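Local coordinates for protein Alpha/beta hydrolase (PDB 6KMO) that probably hydrolyses ester bonds as an esterase or lipase of the alpha/beta hydrolase fold, with a serine nucleophile, at residues T98-M103 with S129-V134; V177-G182 with I306-L311; V205-V210 with L270-E275. The protein carries 2 engineered substitutions. One frame throughout, in Å; residues are numbered along the deposited sequence.

Contact 1: T98-M103 with S129-V134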
ATOM      1  N   THR A  98      18.033   9.811  21.320  1.00 18.59           N
ATOM      2  CA  THR A  98      16.635  10.199  21.380  1.00 13.64           C
ATOM      3  C   THR A  98      15.961   9.806  20.071  1.00 15.22           C
ATOM      4  O   THR A  98      16.539   9.933  18.992  1.00 18.71           O
ATOM      5  CB  THR A  98      16.575  11.704  21.593  1.00 16.13           C
ATOM      6  OG1 THR A  98      17.254  12.032  22.819  1.00 20.02           O
ATOM      7  CG2 THR A  98      15.138  12.200  21.666  1.00 17.65           C
ATOM      8  N   LEU A  99      14.728   9.312  20.173  1.00 12.14           N
ATOM      9  CA  LEU A  99      13.980   8.883  19.005  1.00 10.40           C
ATOM     10  C   LEU A  99      12.646   9.610  18.948  1.00  7.60           C
ATOM     11  O   LEU A  99      12.082   9.956  19.983  1.00  9.98           O
ATOM     12  CB  LEU A  99      13.679   7.386  19.094  1.00 11.05           C
ATOM     13  CG  LEU A  99      14.880   6.461  18.988  1.00 13.47           C
ATOM     14  CD1 LEU A  99      14.441   5.046  19.348  1.00 17.05           C
ATOM     15  CD2 LEU A  99      15.494   6.530  17.628  1.00 13.50           C
ATOM     16  N   PRO A 100      12.095   9.818  17.760  1.00  8.01           N
ATOM     17  CA  PRO A 100      10.671  10.139  17.675  1.00  8.08           C
ATOM     18  C   PRO A 100       9.877   8.913  18.082  1.00  6.78           C
ATOM     19  O   PRO A 100      10.407   7.814  18.229  1.00  7.93           O
ATOM     20  CB  PRO A 100      10.477  10.467  16.196  1.00  7.87           C
ATOM     21  CG  PRO A 100      11.440   9.574  15.517  1.00 10.15           C
ATOM     22  CD  PRO A 100      12.646   9.448  16.443  1.00 10.75           C
ATOM     23  N   ALA A 101       8.575   9.108  18.263  1.00  7.71           N
ATOM     24  CA  ALA A 101       7.750   8.031  18.786  1.00  7.04           C
ATOM     25  C   ALA A 101       6.378   8.012  18.133  1.00  7.40           C
ATOM     26  O   ALA A 101       5.908   9.003  17.545  1.00  7.66           O
ATOM     27  CB  ALA A 101       7.584   8.141  20.308  1.00  9.63           C
ATOM     28  N   PHE A 102       5.720   6.864  18.281  1.00  6.85           N
ATOM     29  CA  PHE A 102       4.298   6.751  18.016  1.00  6.12           C
ATOM     30  C   PHE A 102       3.618   6.071  19.195  1.00  6.22           C
ATOM     31  O   PHE A 102       4.131   5.087  19.740  1.00  6.70           O
ATOM     32  CB  PHE A 102       3.957   6.025  16.698  1.00  6.80           C
ATOM     33  CG  PHE A 102       4.523   4.648  16.559  1.00  7.65           C
ATOM     34  CD1 PHE A 102       3.767   3.526  16.842  1.00  6.65           C
ATOM     35  CD2 PHE A 102       5.799   4.465  16.056  1.00  9.12           C
ATOM     36  CE1 PHE A 102       4.281   2.261  16.659  1.00  7.28           C
ATOM     37  CE2 PHE A 102       6.316   3.197  15.867  1.00  9.20           C
ATOM     38  CZ  PHE A 102       5.563   2.092  16.184  1.00  7.61           C
ATOM     39  N   MET A 103       2.464   6.585  19.583  1.00  5.33           N
ATOM     40  CA  MET A 103       1.592   5.855  20.492  1.00  5.81           C
ATOM     41  C   MET A 103       1.057   4.643  19.745  1.00  5.86           C
ATOM     42  O   MET A 103       0.845   4.691  18.525  1.00  6.34           O
ATOM     43  CB  MET A 103       0.433   6.740  20.949  1.00  6.02           C
ATOM     44  CG  MET A 103       0.860   8.116  21.469  1.00  5.74           C
ATOM     45  SD  MET A 103       2.095   8.153  22.878  1.00  1.59           S
ATOM     46  CE  MET A 103       1.125   7.216  24.113  1.00  9.40           C
ATOM     47  N   SER A 129       9.995   1.517  11.027  1.00  7.16           N
ATOM     48  CA  SER A 129       9.936   2.969  11.113  1.00  8.10           C
ATOM     49  C   SER A 129      11.163   3.597  11.759  1.00  7.78           C
ATOM     50  O   SER A 129      11.411   4.793  11.538  1.00  8.99           O
ATOM     51  CB  SER A 129       8.707   3.406  11.922  1.00  7.50           C
ATOM     52  OG  SER A 129       8.852   3.045  13.293  1.00  6.69           O
ATOM     53  N   GLY A 130      11.916   2.840  12.549  1.00  7.26           N
ATOM     54  CA  GLY A 130      12.991   3.397  13.354  1.00  7.88           C
ATOM     55  C   GLY A 130      12.554   4.186  14.561  1.00  9.87           C
ATOM     56  O   GLY A 130      13.409   4.777  15.241  1.00  9.90           O
ATOM     57  N   ALA A 131      11.265   4.252  14.850  1.00  7.30           N
ATOM     58  CA  ALA A 131      10.704   5.074  15.907  1.00  7.72           C
ATOM     59  C   ALA A 131      10.348   4.206  17.107  1.00  8.11           C
ATOM     60  O   ALA A 131      10.125   3.001  16.985  1.00  9.92           O
ATOM     61  CB  ALA A 131       9.458   5.806  15.411  1.00  7.77           C
ATOM     62  N   ALA A 132      10.283   4.830  18.277  1.00  6.93           N
ATOM     63  CA  ALA A 132       9.817   4.136  19.463  1.00  6.79           C
ATOM     64  C   ALA A 132       8.300   4.026  19.469  1.00  9.45           C
ATOM     65  O   ALA A 132       7.597   4.970  19.097  1.00  9.88           O
ATOM     66  CB  ALA A 132      10.250   4.884  20.726  1.00  8.34           C
ATOM     67  N   ALA A 133       7.799   2.873  19.889  1.00  6.99           N
ATOM     68  CA  ALA A 133       6.375   2.680  20.131  1.00  6.61           C
ATOM     69  C   ALA A 133       6.076   2.814  21.614  1.00  6.38           C
ATOM     70  O   ALA A 133       6.806   2.279  22.454  1.00  7.33           O
ATOM     71  CB  ALA A 133       5.924   1.292  19.672  1.00  8.21           C
ATOM     72  N   VAL A 134       4.988   3.487  21.935  1.00  6.21           N
ATOM     73  CA  VAL A 134       4.507   3.607  23.308  1.00  6.72           C
ATOM     74  C   VAL A 134       3.122   2.967  23.362  1.00  6.56           C
ATOM     75  O   VAL A 134       2.102   3.609  23.069  1.00  6.71           O
ATOM     76  CB  VAL A 134       4.484   5.053  23.808  1.00  7.02           C
ATOM     77  CG1 VAL A 134       4.066   5.104  25.274  1.00  7.01           C
ATOM     78  CG2 VAL A 134       5.845   5.709  23.582  1.00  8.39           C
TER
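Ser-129 OG is the best-held polar atom, with three bonds on it: Ala-131 N donates to it over 3.1 Å, closing an ST turn, while it also bonds to Leu-125 O and, weakly, to Val-126 O. This ties off helix 115-129, and Gly-130, with positive phi, swings the chain into the next strand. There Ala-132 N reaches Pro-100 O at 3.0 Å, Ala-132 O takes the N-H of Phe-102 almost along its C=O axis (172°), and Val-134 N bonds Phe-102 O at 2.8 Å, giving a parallel ladder. Phe-102 has CG in the crowded position between N and the carbonyl carbon (chi1 56°). That folds the ring back over the neighbouring strand, where Ala-133 CA sits 4.0 Å above its centre, and Ala-131 CB meets the ring at its edge. On the other face of the sheet, Met-103 bends at chi2 and chi3 so that its CE lies 3.8 Å from Val-134 CG1, the two side chains running side by side. The pair of strands completes a beta-alpha-beta unit: helix 115-129 packs on the Phe-102 and Ala-133 face, helix 148-163 on the Met-103 and Val-134 face, and strand 174-179 continues the sheet beyond 99-103.

Contact 2: V177-G182 with I306-L311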
ATOM      1  N   VAL A 177      -0.706   5.279  16.157  1.00  5.36           N
ATOM      2  CA  VAL A 177      -0.829   4.053  15.368  1.00  5.39           C
ATOM      3  C   VAL A 177      -1.712   3.068  16.115  1.00  4.03           C
ATOM      4  O   VAL A 177      -1.612   2.919  17.337  1.00  5.47           O
ATOM      5  CB  VAL A 177       0.553   3.415  15.122  1.00  4.92           C
ATOM      6  CG1 VAL A 177       0.427   2.119  14.331  1.00  7.11           C
ATOM      7  CG2 VAL A 177       1.493   4.393  14.395  1.00  6.79           C
ATOM      8  N   GLY A 178      -2.571   2.362  15.389  1.00  5.37           N
ATOM      9  CA  GLY A 178      -3.370   1.325  16.021  1.00  5.14           C
ATOM     10  C   GLY A 178      -4.107   0.497  14.994  1.00  5.34           C
ATOM     11  O   GLY A 178      -4.408   0.963  13.894  1.00  5.74           O
ATOM     12  N   ASN A 179      -4.430  -0.732  15.403  1.00  5.23           N
ATOM     13  CA  ASN A 179      -5.157  -1.680  14.551  1.00  5.96           C
ATOM     14  C   ASN A 179      -6.576  -1.886  15.062  1.00  5.12           C
ATOM     15  O   ASN A 179      -6.792  -2.047  16.266  1.00  5.56           O
ATOM     16  CB  ASN A 179      -4.460  -3.050  14.486  1.00  5.09           C
ATOM     17  CG  ASN A 179      -4.260  -3.697  15.848  1.00  5.82           C
ATOM     18  OD1 ASN A 179      -3.638  -3.115  16.742  1.00  5.88           O
ATOM     19  ND2 ASN A 179      -4.755  -4.920  16.009  1.00  6.75           N
ATOM     20  N   SER A 180      -7.542  -1.853  14.138  0.69  5.35           N
ATOM     21  CA  SER A 180      -8.920  -2.251  14.442  0.69  6.49           C
ATOM     22  C   SER A 180      -9.566  -1.221  15.369  0.69  5.59           C
ATOM     23  O   SER A 180      -9.629  -0.039  15.014  0.69  6.04           O
ATOM     24  CB  SER A 180      -8.939  -3.675  14.977  0.69  6.34           C
ATOM     25  OG  SER A 180      -8.124  -4.521  14.178  0.69  6.23           O
ATOM     26  N   VAL A 181     -10.026  -1.614  16.562  1.00  5.38           N
ATOM     27  CA  VAL A 181     -10.490  -0.605  17.513  1.00  4.89           C
ATOM     28  C   VAL A 181      -9.329   0.291  17.941  1.00  6.10           C
ATOM     29  O   VAL A 181      -9.558   1.419  18.389  1.00  5.20           O
ATOM     30  CB  VAL A 181     -11.248  -1.148  18.740  1.00  5.70           C
ATOM     31  CG1 VAL A 181     -12.512  -1.896  18.320  1.00  6.22           C
ATOM     32  CG2 VAL A 181     -10.360  -1.956  19.671  1.00  7.19           C
ATOM     33  N   GLY A 182      -8.095  -0.192  17.825  1.00  4.82           N
ATOM     34  CA  GLY A 182      -6.948   0.672  18.035  1.00  4.90           C
ATOM     35  C   GLY A 182      -6.834   1.754  16.984  1.00  5.36           C
ATOM     36  O   GLY A 182      -6.395   2.873  17.276  1.00  5.63           O
ATOM     37  N   ILE A 306      -7.588 -10.770   5.194  1.00  6.84           N
ATOM     38  CA  ILE A 306      -8.647 -10.664   6.171  1.00  5.89           C
ATOM     39  C   ILE A 306      -8.326  -9.577   7.189  1.00  5.70           C
ATOM     40  O   ILE A 306      -7.197  -9.099   7.298  1.00  5.89           O
ATOM     41  CB  ILE A 306      -8.883 -12.011   6.905  1.00  6.47           C
ATOM     42  CG1 ILE A 306      -7.588 -12.520   7.530  1.00  6.49           C
ATOM     43  CG2 ILE A 306      -9.506 -13.026   5.969  1.00  8.74           C
ATOM     44  CD1 ILE A 306      -7.788 -13.659   8.489  1.00 10.07           C
ATOM     45  N   HIS A 307      -9.335  -9.206   7.968  1.00  6.44           N
ATOM     46  CA  HIS A 307      -9.142  -8.358   9.132  1.00  6.05           C
ATOM     47  C   HIS A 307      -7.966  -8.845   9.973  1.00  6.23           C
ATOM     48  O   HIS A 307      -7.786 -10.040  10.197  1.00  6.73           O
ATOM     49  CB  HIS A 307     -10.420  -8.376   9.979  1.00  6.27           C
ATOM     50  CG  HIS A 307     -10.370  -7.437  11.132  1.00  7.81           C
ATOM     51  ND1 HIS A 307     -10.432  -6.075  10.978  1.00  7.97           N
ATOM     52  CD2 HIS A 307     -10.177  -7.666  12.455  1.00  9.80           C
ATOM     53  CE1 HIS A 307     -10.314  -5.501  12.171  1.00  8.78           C
ATOM     54  NE2 HIS A 307     -10.164  -6.447  13.078  1.00 10.10           N
ATOM     55  N   ASP A 308      -7.168  -7.901  10.479  1.00  5.63           N
ATOM     56  CA  ASP A 308      -6.065  -8.216  11.390  1.00  5.88           C
ATOM     57  C   ASP A 308      -4.973  -9.042  10.710  1.00  5.87           C
ATOM     58  O   ASP A 308      -4.184  -9.714  11.379  1.00  5.90           O
ATOM     59  CB  ASP A 308      -6.547  -8.893  12.683  1.00  6.76           C
ATOM     60  CG  ASP A 308      -6.754  -7.916  13.821  1.00  7.79           C
ATOM     61  OD1 ASP A 308      -6.120  -6.828  13.872  1.00  8.08           O
ATOM     62  OD2 ASP A 308      -7.541  -8.281  14.730  1.00 10.48           O
ATOM     63  N   TYR A 309      -4.834  -8.909   9.390  1.00  4.99           N
ATOM     64  CA  TYR A 309      -3.779  -9.626   8.685  1.00  5.48           C
ATOM     65  C   TYR A 309      -2.420  -9.329   9.298  1.00  5.33           C
ATOM     66  O   TYR A 309      -1.593 -10.232   9.463  1.00  6.67           O
ATOM     67  CB  TYR A 309      -3.787  -9.323   7.180  1.00  5.64           C
ATOM     68  CG  TYR A 309      -3.645  -7.864   6.764  1.00  6.71           C
ATOM     69  CD1 TYR A 309      -4.765  -7.083   6.580  1.00  5.58           C
ATOM     70  CD2 TYR A 309      -2.408  -7.296   6.519  1.00  6.19           C
ATOM     71  CE1 TYR A 309      -4.663  -5.753   6.190  1.00  5.75           C
ATOM     72  CE2 TYR A 309      -2.286  -5.951   6.129  1.00  6.89           C
ATOM     73  CZ  TYR A 309      -3.433  -5.195   5.960  1.00  5.99           C
ATOM     74  OH  TYR A 309      -3.389  -3.858   5.603  1.00  7.18           O
ATOM     75  N   GLY A 310      -2.170  -8.071   9.674  1.00  5.61           N
ATOM     76  CA  GLY A 310      -0.873  -7.720  10.228  1.00  6.83           C
ATOM     77  C   GLY A 310      -0.698  -8.023  11.700  1.00  6.51           C
ATOM     78  O   GLY A 310       0.418  -7.900  12.216  1.00  7.12           O
ATOM     79  N   LEU A 311      -1.775  -8.369  12.399  1.00  5.82           N
ATOM     80  CA  LEU A 311      -1.687  -8.756  13.801  1.00  5.34           C
ATOM     81  C   LEU A 311      -1.441 -10.248  13.974  1.00  6.23           C
ATOM     82  O   LEU A 311      -0.572 -10.643  14.750  1.00  7.06           O
ATOM     83  CB  LEU A 311      -2.996  -8.407  14.528  1.00  6.65           C
ATOM     84  CG  LEU A 311      -3.135  -8.961  15.948  1.00  7.45           C
ATOM     85  CD1 LEU A 311      -2.112  -8.303  16.861  1.00  7.48           C
ATOM     86  CD2 LEU A 311      -4.538  -8.770  16.496  1.00  7.13           C
TER
HETATM   87  O   HOH W   1      -7.625  -6.256  16.374  1.00 14.21           O
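The tight part gathers round Ser-180 OG and Asp-308 OD1. Ser-180 OG, anti to the carbonyl carbon (chi1 -46°), sits 3.0 Å from His-307 NE2 and 3.1 Å from Asp-308 OD1, while its CB also comes up against the NE2 and CE1 end of the imidazole. The His-307 side chain, with CG anti to the backbone N, reaches across to the serine, and its far nitrogen ND1 is hydrogen-bonded to Asp-277. Beside it, Asn-179 ND2 gives a nearly straight bond (164°) to Asp-308 OD1 over 3.2 Å, staying in its amide plane and using the carboxylate's syn lone pair. That oxygen also accepts from Trp-208 NE1, and the amide's stronger partner is His-118 NE2. On the solvent side a water bridges the segments, donating to Asp-308 OD2 at 2.6 Å and lying 2.8 Å from Ser-180 OG. The apolar flank is the loose one: Leu-311 only brings CD2 to 3.9 Å from Asn-179 ND2. In all, just 156 Å² is buried between the segments. Ser-180 sits between strand 174-179 and helix 181-195 with a positive phi (70°), within a Gly-x-Ser-x-Gly sequence. This strained turn fits the nucleophile elbow of alpha/beta hydrolases, so Ser-180 is probably the nucleophile, and Ser-180, His-307 and Asp-277 are consistent with a catalytic triad.

Contact 3: V205-V210 with L270-E275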
ATOM      1  N   VAL A 205      -1.544   6.368  11.688  1.00  5.16           N
ATOM      2  CA  VAL A 205      -1.655   5.140  10.910  1.00  5.62           C
ATOM      3  C   VAL A 205      -2.805   4.338  11.495  1.00  5.90           C
ATOM      4  O   VAL A 205      -2.722   3.831  12.620  1.00  6.17           O
ATOM      5  CB  VAL A 205      -0.367   4.314  10.884  1.00  6.85           C
ATOM      6  CG1 VAL A 205      -0.598   3.090  10.016  1.00  8.03           C
ATOM      7  CG2 VAL A 205       0.808   5.125  10.360  1.00  6.93           C
ATOM      8  N   MET A 206      -3.889   4.234  10.740  1.00  5.48           N
ATOM      9  CA  MET A 206      -5.084   3.496  11.131  1.00  4.99           C
ATOM     10  C   MET A 206      -5.078   2.190  10.352  1.00  5.43           C
ATOM     11  O   MET A 206      -5.324   2.179   9.138  1.00  5.89           O
ATOM     12  CB  MET A 206      -6.343   4.324  10.845  1.00  6.13           C
ATOM     13  CG  MET A 206      -6.435   5.624  11.631  1.00  5.28           C
ATOM     14  SD  MET A 206      -7.816   6.818  11.168  1.00  2.38           S
ATOM     15  CE  MET A 206      -9.269   5.824  11.625  1.00  7.39           C
ATOM     16  N   LEU A 207      -4.775   1.098  11.041  1.00  4.72           N
ATOM     17  CA  LEU A 207      -4.636  -0.221  10.415  1.00  5.41           C
ATOM     18  C   LEU A 207      -5.978  -0.930  10.537  1.00  4.87           C
ATOM     19  O   LEU A 207      -6.434  -1.231  11.646  1.00  5.36           O
ATOM     20  CB  LEU A 207      -3.532  -1.029  11.090  1.00  5.96           C
ATOM     21  CG  LEU A 207      -2.131  -0.411  11.006  1.00  5.20           C
ATOM     22  CD1 LEU A 207      -1.182  -1.199  11.888  1.00  7.46           C
ATOM     23  CD2 LEU A 207      -1.633  -0.362   9.590  1.00  7.07           C
ATOM     24  N   TRP A 208      -6.611  -1.169   9.390  1.00  5.18           N
ATOM     25  CA  TRP A 208      -7.910  -1.829   9.268  1.00  5.16           C
ATOM     26  C   TRP A 208      -8.861  -1.381  10.393  1.00  4.88           C
ATOM     27  O   TRP A 208      -9.330  -2.206  11.198  1.00  6.20           O
ATOM     28  CB  TRP A 208      -7.783  -3.351   9.165  1.00  5.00           C
ATOM     29  CG  TRP A 208      -6.780  -3.970  10.076  1.00  5.58           C
ATOM     30  CD1 TRP A 208      -7.048  -4.527  11.288  1.00  5.81           C
ATOM     31  CD2 TRP A 208      -5.358  -4.083   9.884  1.00  6.01           C
ATOM     32  NE1 TRP A 208      -5.885  -4.954  11.884  1.00  6.87           N
ATOM     33  CE2 TRP A 208      -4.840  -4.709  11.032  1.00  6.32           C
ATOM     34  CE3 TRP A 208      -4.471  -3.706   8.872  1.00  6.86           C
ATOM     35  CZ2 TRP A 208      -3.480  -4.959  11.192  1.00  6.11           C
ATOM     36  CZ3 TRP A 208      -3.112  -3.963   9.046  1.00  6.91           C
ATOM     37  CH2 TRP A 208      -2.645  -4.584  10.190  1.00  6.71           C
ATOM     38  N   PRO A 209      -9.180  -0.091  10.458  1.00  4.98           N
ATOM     39  CA  PRO A 209      -9.858   0.478  11.624  1.00  4.92           C
ATOM     40  C   PRO A 209     -11.359   0.235  11.644  1.00  5.77           C
ATOM     41  O   PRO A 209     -12.018   0.073  10.611  1.00  5.93           O
ATOM     42  CB  PRO A 209      -9.606   1.985  11.457  1.00  5.22           C
ATOM     43  CG  PRO A 209      -9.567   2.171   9.948  1.00  5.00           C
ATOM     44  CD  PRO A 209      -8.772   0.957   9.495  1.00  6.12           C
ATOM     45  N   VAL A 210     -11.892   0.274  12.867  1.00  5.81           N
ATOM     46  CA  VAL A 210     -13.318   0.464  13.125  1.00  5.82           C
ATOM     47  C   VAL A 210     -13.612   1.960  13.081  1.00  6.13           C
ATOM     48  O   VAL A 210     -12.947   2.743  13.768  1.00  6.15           O
ATOM     49  CB  VAL A 210     -13.693  -0.094  14.506  1.00  6.19           C
ATOM     50  CG1 VAL A 210     -15.131   0.291  14.865  1.00  6.85           C
ATOM     51  CG2 VAL A 210     -13.475  -1.596  14.598  1.00  6.33           C
ATOM     52  N   LEU A 270      -2.476   7.723   7.226  1.00  4.86           N
ATOM     53  CA  LEU A 270      -2.447   6.535   6.383  1.00  4.52           C
ATOM     54  C   LEU A 270      -3.501   5.584   6.925  1.00  5.61           C
ATOM     55  O   LEU A 270      -3.509   5.296   8.130  1.00  5.96           O
ATOM     56  CB  LEU A 270      -1.083   5.855   6.434  1.00  5.64           C
ATOM     57  CG  LEU A 270      -1.014   4.471   5.774  1.00  6.16           C
ATOM     58  CD1 LEU A 270      -1.270   4.539   4.277  1.00  6.07           C
ATOM     59  CD2 LEU A 270       0.338   3.844   6.019  1.00  6.73           C
ATOM     60  N   ILE A 271      -4.380   5.083   6.054  1.00  4.72           N
ATOM     61  CA  ILE A 271      -5.329   4.030   6.406  1.00  5.12           C
ATOM     62  C   ILE A 271      -5.003   2.815   5.558  1.00  5.72           C
ATOM     63  O   ILE A 271      -4.919   2.923   4.333  1.00  6.39           O
ATOM     64  CB  ILE A 271      -6.781   4.470   6.154  1.00  4.85           C
ATOM     65  CG1 ILE A 271      -7.163   5.636   7.042  1.00  5.73           C
ATOM     66  CG2 ILE A 271      -7.731   3.296   6.370  1.00  7.44           C
ATOM     67  CD1 ILE A 271      -8.453   6.349   6.653  1.00  7.69           C
ATOM     68  N   GLN A 272      -4.810   1.663   6.198  1.00  4.80           N
ATOM     69  CA  GLN A 272      -4.756   0.392   5.476  1.00  5.56           C
ATOM     70  C   GLN A 272      -6.075  -0.334   5.682  1.00  5.73           C
ATOM     71  O   GLN A 272      -6.595  -0.381   6.799  1.00  5.80           O
ATOM     72  CB  GLN A 272      -3.632  -0.521   5.969  1.00  6.16           C
ATOM     73  CG  GLN A 272      -2.237   0.066   5.824  1.00  5.61           C
ATOM     74  CD  GLN A 272      -1.133  -0.970   5.921  1.00  6.14           C
ATOM     75  OE1 GLN A 272      -1.359  -2.119   6.327  1.00  6.45           O
ATOM     76  NE2 GLN A 272       0.085  -0.559   5.571  1.00  6.24           N
ATOM     77  N   THR A 273      -6.613  -0.909   4.611  1.00  5.32           N
ATOM     78  CA  THR A 273      -7.775  -1.777   4.734  1.00  5.27           C
ATOM     79  C   THR A 273      -7.463  -3.151   4.150  1.00  4.82           C
ATOM     80  O   THR A 273      -6.564  -3.318   3.321  1.00  6.10           O
ATOM     81  CB  THR A 273      -9.010  -1.176   4.061  1.00  6.76           C
ATOM     82  OG1 THR A 273      -8.722  -1.038   2.672  1.00  6.33           O
ATOM     83  CG2 THR A 273      -9.412   0.150   4.699  1.00  6.78           C
ATOM     84  N   ALA A 274      -8.219  -4.135   4.620  1.00  5.80           N
ATOM     85  CA  ALA A 274      -8.156  -5.500   4.117  1.00  5.86           C
ATOM     86  C   ALA A 274      -9.309  -5.734   3.161  1.00  5.78           C
ATOM     87  O   ALA A 274     -10.453  -5.367   3.453  1.00  6.52           O
ATOM     88  CB  ALA A 274      -8.258  -6.486   5.273  1.00  6.65           C
ATOM     89  N   GLU A 275      -9.025  -6.378   2.021  1.00  5.75           N
ATOM     90  CA  GLU A 275     -10.069  -6.576   1.015  1.00  5.44           C
ATOM     91  C   GLU A 275     -11.242  -7.386   1.562  1.00  5.87           C
ATOM     92  O   GLU A 275     -12.394  -7.111   1.219  1.00  6.57           O
ATOM     93  CB  GLU A 275      -9.496  -7.249  -0.238  1.00  5.71           C
ATOM     94  CG  GLU A 275     -10.537  -7.537  -1.322  1.00  6.14           C
ATOM     95  CD  GLU A 275      -9.991  -8.308  -2.498  1.00  7.25           C
ATOM     96  OE1 GLU A 275      -9.012  -9.071  -2.348  1.00  7.84           O
ATOM     97  OE2 GLU A 275     -10.573  -8.130  -3.593  1.00 11.05           O
TER
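Two backbone bonds join the parallel strands and a third continues the ladder from Trp-208, just past the end of strand 205-207; each uses a different carbonyl. Met-206 N points nearly down the C=O axis of Leu-270 at 2.8 Å from its O, and Gln-272 N reaches Met-206 O at 3.0 Å in the carbonyl plane. The last bond is short but bent: Trp-208 N lies 2.7 Å from Gln-272 O with an N-H...O angle of 140°, and the donor stands 25° above the carbonyl plane. Trp-208 has left the strand conformation with positive phi (39°), which fits this skewed approach. Gln-272 is extended beyond CG and runs alongside Leu-207, whose CD2 rests 3.7 Å from Gln-272 OE1. The same oxygen meets the edge of the indole at Trp-208 CZ3, yet its hydrogen bond comes from Tyr-309 OH, while NE2 is taken up by Ala-324 O. On the face that carries Met-206 and Ile-271, the side-chain packing is apolar: Met-206 CB lies 4.1 Å from Ile-271 CG1, and Pro-209 crosses Ile-271 at about a right angle, its CD 4.0 Å from Ile-271 CG2. Farther along, Glu-275 forms a salt bridge with Arg-288 of the second subunit. Both polar ends of the buried Gln-272 amide are thus matched, which should fix its flip, and the indole N-H probably helps stabilise a charged Asp-308 carboxylate.

All three contacts reach the central sheet of the alpha/beta hydrolase fold; contact 2 brings the loop 306-311 to the end of strand 174-179. Contact 1 closes first along the chain; contact 2 then spans a long loop in which contact 3 is nested. Contacts 2 and 3 are close neighbours, their centres about 7 Å apart, and the loop 306-311 reaches into contact 3 through Asp-308 and Tyr-309. Contact 1 is more remote, its centre about 19 Å from that of contact 2, but Phe-102 packs on Val-177. Across the sheet the contacts follow strands 132-136, 99-105, 174-179, 203-207 and 269-274, with Trp-208, just past strand 203-207, packing against the presumed catalytic histidine.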